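Local atomic coordinates of putative N-acetylneuraminate lyase ([Ruminococcus] gnavus ATCC 29149, PDB entry 6RB7), a protein that belongs to the dihydrodipicolinate synthetase family, whose members share a parallel beta/alpha-barrel fold. Residues V89-M100 with E123-V133. Numbering follows the deposited sequence.
Sequences VEDRKIVLENVM and ELARHAEGLGV
His127 reaches across from one outer helix of the beta/alpha barrel to lie against Lys93 and Glu97 of the neighbouring helix. In this fold successive helices coat a parallel barrel, and here 89-100 and 123-130 run nearly parallel, with their axes 10.6 Å apart. With CG anti to the backbone N (chi1 173°), the imidazole is carried across to helix 89-100, where its flat face can take an aliphatic chain and its edge can donate a hydrogen bond. Over one face lies Lys93 CG, 3.6 Å from the ring centroid and practically on its normal, a CH-pi contact. At the ring edge, near its plane, His127 NE2 donates to Glu97 OE2 at 2.8 Å in a nearly straight bond (166°), on the anti side and tilted out of the carboxylate plane, which is turned 44° from the ring. Together the bond at the edge and the Lys93 chain over the face restrict the ring's rotation, and the carboxylate would probably stabilise positive charge on it. The long aliphatic chain of Lys93 suits this place because, extended beyond CG, it first covers the imidazole and then carries NZ to a salt bridge with Glu123 OE2 at 2.9 Å.

Leu124 forks: CD2 packs on Val89 CG1, while CD1 sits over one face of the Arg92 guanidinium, off its centre, 3.5 Å from Arg92 NE; Arg92 NH2 donates hydrogen bonds to the carbonyl oxygens of Ala114 and His112, which hold the guanidinium in place against the methyl. Toward the barrel, Leu96, touching Val109 and Ala111 of strand 108-112, sets CD2 on the small Ala128 CB and on Val133 CG1, and its CG meets Leu131 CD1. Gly132, whose positive phi suits a residue without a side chain, takes part in a Schellman motif after helix 123-130. The flexible Met100 chain bends at chi2 and chi3 toward this turn, bringing Met100 CE to 3.4 Å from Leu131 O.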
loop_
_atom_site.group_PDB
_atom_site.type_symbol
_atom_site.label_atom_id
_atom_site.label_comp_id
_atom_site.label_asym_id
_atom_site.label_seq_id
_atom_site.Cartn_x
_atom_site.Cartn_y
_atom_site.Cartn_z
ATOM N N VAL A 89 20.457 -3.025 24.668
ATOM C CA VAL A 89 20.889 -4.422 24.919
ATOM C C VAL A 89 20.898 -4.660 26.423
ATOM O O VAL A 89 20.386 -5.686 26.879
ATOM C CB VAL A 89 22.237 -4.683 24.244
ATOM C CG1 VAL A 89 22.855 -5.953 24.738
ATOM C CG2 VAL A 89 22.077 -4.690 22.712
ATOM N N GLU A 90 21.482 -3.750 27.195
ATOM C CA GLU A 90 21.564 -3.936 28.677
ATOM C C GLU A 90 20.160 -4.028 29.281
ATOM O O GLU A 90 19.941 -4.923 30.092
ATOM C CB GLU A 90 22.399 -2.808 29.274
ATOM C CG GLU A 90 22.482 -2.885 30.779
ATOM C CD GLU A 90 23.479 -3.900 31.325
ATOM O OE1 GLU A 90 24.058 -4.723 30.530
ATOM O OE2 GLU A 90 23.718 -3.844 32.561
ATOM N N ASP A 91 19.221 -3.170 28.864
ATOM C CA ASP A 91 17.823 -3.223 29.348
ATOM C C ASP A 91 17.265 -4.630 29.117
ATOM O O ASP A 91 16.632 -5.222 30.007
ATOM C CB ASP A 91 16.958 -2.214 28.591
ATOM C CG ASP A 91 17.159 -0.738 28.889
ATOM O OD1 ASP A 91 17.698 -0.429 30.003
ATOM O OD2 ASP A 91 16.787 0.099 27.999
ATOM N N ARG A 92 17.448 -5.139 27.891
ATOM C CA ARG A 92 16.841 -6.424 27.494
ATOM C C ARG A 92 17.494 -7.581 28.258
ATOM O O ARG A 92 16.791 -8.578 28.577
ATOM C CB ARG A 92 16.907 -6.574 25.980
ATOM C CG ARG A 92 15.953 -5.585 25.320
ATOM C CD ARG A 92 16.145 -5.472 23.820
ATOM N NE ARG A 92 15.711 -6.633 23.082
ATOM C CZ ARG A 92 15.597 -6.664 21.751
ATOM N NH1 ARG A 92 15.920 -5.589 21.049
ATOM N NH2 ARG A 92 15.145 -7.769 21.167
ATOM N N LYS A 93 18.782 -7.500 28.538
ATOM C CA LYS A 93 19.447 -8.514 29.374
ATOM C C LYS A 93 18.860 -8.500 30.784
ATOM O O LYS A 93 18.551 -9.584 31.306
ATOM C CB LYS A 93 20.944 -8.243 29.445
ATOM C CG LYS A 93 21.690 -8.584 28.180
ATOM C CD LYS A 93 23.178 -8.337 28.346
ATOM C CE LYS A 93 23.983 -8.691 27.123
ATOM N NZ LYS A 93 25.424 -8.351 27.324
ATOM N N ILE A 94 18.674 -7.320 31.363
ATOM C CA ILE A 94 18.109 -7.199 32.729
ATOM C C ILE A 94 16.698 -7.805 32.753
ATOM O O ILE A 94 16.375 -8.581 33.664
ATOM C CB ILE A 94 18.167 -5.757 33.219
ATOM C CG1 ILE A 94 19.649 -5.357 33.401
ATOM C CG2 ILE A 94 17.357 -5.612 34.506
ATOM C CD1 ILE A 94 19.849 -3.903 33.598
ATOM N N VAL A 95 15.877 -7.521 31.740
ATOM C CA VAL A 95 14.528 -8.107 31.728
ATOM C C VAL A 95 14.633 -9.633 31.752
ATOM O O VAL A 95 13.972 -10.294 32.573
ATOM C CB VAL A 95 13.711 -7.617 30.510
ATOM C CG1 VAL A 95 12.445 -8.407 30.360
ATOM C CG2 VAL A 95 13.441 -6.119 30.602
ATOM N N LEU A 96 15.404 -10.213 30.832
ATOM C CA LEU A 96 15.398 -11.678 30.681
ATOM C C LEU A 96 16.011 -12.338 31.943
ATOM O O LEU A 96 15.484 -13.354 32.375
ATOM C CB LEU A 96 16.118 -12.098 29.413
ATOM C CG LEU A 96 16.089 -13.589 29.139
ATOM C CD1 LEU A 96 14.641 -14.082 28.899
ATOM C CD2 LEU A 96 16.954 -13.901 27.933
ATOM N N GLU A 97 17.052 -11.744 32.496
ATOM C CA GLU A 97 17.652 -12.285 33.742
ATOM C C GLU A 97 16.599 -12.361 34.837
ATOM O O GLU A 97 16.562 -13.370 35.543
ATOM C CB GLU A 97 18.835 -11.411 34.152
ATOM C CG GLU A 97 20.015 -11.623 33.260
ATOM C CD GLU A 97 21.135 -10.599 33.406
ATOM O OE1 GLU A 97 21.022 -9.704 34.258
ATOM O OE2 GLU A 97 22.101 -10.663 32.619
ATOM N N ASN A 98 15.781 -11.328 34.996
ATOM C CA ASN A 98 14.766 -11.271 36.069
ATOM C C ASN A 98 13.592 -12.195 35.772
ATOM O O ASN A 98 13.048 -12.765 36.708
ATOM C CB ASN A 98 14.416 -9.836 36.378
ATOM C CG ASN A 98 15.534 -9.191 37.189
ATOM O OD1 ASN A 98 15.652 -9.486 38.388
ATOM N ND2 ASN A 98 16.373 -8.380 36.543
ATOM N N VAL A 99 13.232 -12.415 34.515
ATOM C CA VAL A 99 12.238 -13.470 34.193
ATOM C C VAL A 99 12.769 -14.827 34.634
ATOM O O VAL A 99 12.067 -15.604 35.309
ATOM C CB VAL A 99 11.893 -13.453 32.684
ATOM C CG1 VAL A 99 11.060 -14.690 32.334
ATOM C CG2 VAL A 99 11.184 -12.149 32.338
ATOM N N MET A 100 13.983 -15.130 34.229
ATOM C CA MET A 100 14.526 -16.505 34.420
ATOM C C MET A 100 14.776 -16.731 35.913
ATOM O O MET A 100 14.654 -17.879 36.334
ATOM C CB MET A 100 15.798 -16.693 33.599
ATOM C CG MET A 100 15.583 -16.620 32.082
ATOM S SD MET A 100 14.279 -17.698 31.452
ATOM C CE MET A 100 15.100 -19.295 31.507
ATOM N N GLU A 123 24.517 -10.652 20.298
ATOM C CA GLU A 123 24.861 -10.505 21.743
ATOM C C GLU A 123 23.675 -10.973 22.576
ATOM O O GLU A 123 23.856 -11.763 23.551
ATOM C CB GLU A 123 25.291 -9.075 22.040
ATOM C CG GLU A 123 25.583 -8.813 23.471
ATOM C CD GLU A 123 26.200 -7.439 23.785
ATOM O OE1 GLU A 123 26.228 -6.541 22.879
ATOM O OE2 GLU A 123 26.612 -7.236 24.971
ATOM N N LEU A 124 22.446 -10.557 22.219
ATOM C CA LEU A 124 21.284 -10.989 22.992
ATOM C C LEU A 124 21.018 -12.471 22.790
ATOM O O LEU A 124 20.565 -13.099 23.743
ATOM C CB LEU A 124 20.076 -10.122 22.607
ATOM C CG LEU A 124 20.125 -8.699 23.138
ATOM C CD1 LEU A 124 18.950 -7.906 22.629
ATOM C CD2 LEU A 124 20.181 -8.645 24.676
ATOM N N ALA A 125 21.238 -13.017 21.602
ATOM C CA ALA A 125 21.056 -14.459 21.344
ATOM C C ALA A 125 21.975 -15.263 22.277
ATOM O O ALA A 125 21.520 -16.236 22.887
ATOM C CB ALA A 125 21.289 -14.780 19.892
ATOM N N ARG A 126 23.246 -14.904 22.315
ATOM C CA ARG A 126 24.246 -15.635 23.131
ATOM C C ARG A 126 23.838 -15.537 24.594
ATOM O O ARG A 126 23.898 -16.568 25.303
ATOM C CB ARG A 126 25.629 -15.028 22.892
ATOM C CG ARG A 126 26.769 -15.715 23.623
ATOM C CD ARG A 126 28.056 -14.976 23.206
ATOM N NE ARG A 126 28.312 -15.178 21.761
ATOM C CZ ARG A 126 28.165 -14.282 20.759
ATOM N NH1 ARG A 126 27.792 -13.031 20.987
ATOM N NH2 ARG A 126 28.387 -14.655 19.506
ATOM N N HIS A 127 23.425 -14.348 25.043
ATOM C CA HIS A 127 23.002 -14.133 26.440
ATOM C C HIS A 127 21.800 -15.028 26.757
ATOM O O HIS A 127 21.762 -15.654 27.846
ATOM C CB HIS A 127 22.767 -12.653 26.680
ATOM C CG HIS A 127 22.185 -12.343 28.005
ATOM N ND1 HIS A 127 20.814 -12.251 28.195
ATOM C CD2 HIS A 127 22.775 -12.060 29.185
ATOM C CE1 HIS A 127 20.607 -11.907 29.452
ATOM N NE2 HIS A 127 21.788 -11.780 30.088
ATOM N N ALA A 128 20.821 -15.089 25.845
ATOM C CA ALA A 128 19.603 -15.887 26.050
ATOM C C ALA A 128 19.937 -17.376 26.136
ATOM O O ALA A 128 19.390 -18.078 27.013
ATOM C CB ALA A 128 18.575 -15.565 24.965
ATOM N N GLU A 129 20.798 -17.876 25.261
ATOM C CA GLU A 129 21.195 -19.295 25.303
ATOM C C GLU A 129 21.926 -19.547 26.637
ATOM O O GLU A 129 21.715 -20.609 27.268
ATOM C CB GLU A 129 22.029 -19.676 24.105
ATOM C CG GLU A 129 22.457 -21.121 24.196
ATOM C CD GLU A 129 22.985 -21.722 22.909
ATOM O OE1 GLU A 129 22.208 -21.955 21.987
ATOM O OE2 GLU A 129 24.180 -21.976 22.863
ATOM N N GLY A 130 22.703 -18.602 27.095
ATOM C CA GLY A 130 23.413 -18.727 28.387
ATOM C C GLY A 130 22.456 -18.898 29.550
ATOM O O GLY A 130 22.834 -19.540 30.564
ATOM N N LEU A 131 21.244 -18.352 29.462
ATOM C CA LEU A 131 20.221 -18.476 30.526
ATOM C C LEU A 131 19.307 -19.680 30.309
ATOM O O LEU A 131 18.404 -19.860 31.134
ATOM C CB LEU A 131 19.396 -17.180 30.560
ATOM C CG LEU A 131 20.155 -15.962 31.081
ATOM C CD1 LEU A 131 19.238 -14.757 31.047
ATOM C CD2 LEU A 131 20.629 -16.186 32.518
ATOM N N GLY A 132 19.436 -20.407 29.200
ATOM C CA GLY A 132 18.659 -21.636 28.967
ATOM C C GLY A 132 17.213 -21.342 28.590
ATOM O O GLY A 132 16.298 -22.116 28.956
ATOM N N VAL A 133 16.999 -20.311 27.777
ATOM C CA VAL A 133 15.632 -20.077 27.250
ATOM C C VAL A 133 15.252 -21.267 26.356
ATOM O O VAL A 133 16.130 -21.971 25.809
ATOM C CB VAL A 133 15.536 -18.752 26.476
ATOM C CG1 VAL A 133 15.873 -17.574 27.353
ATOM C CG2 VAL A 133 16.369 -18.779 25.214
#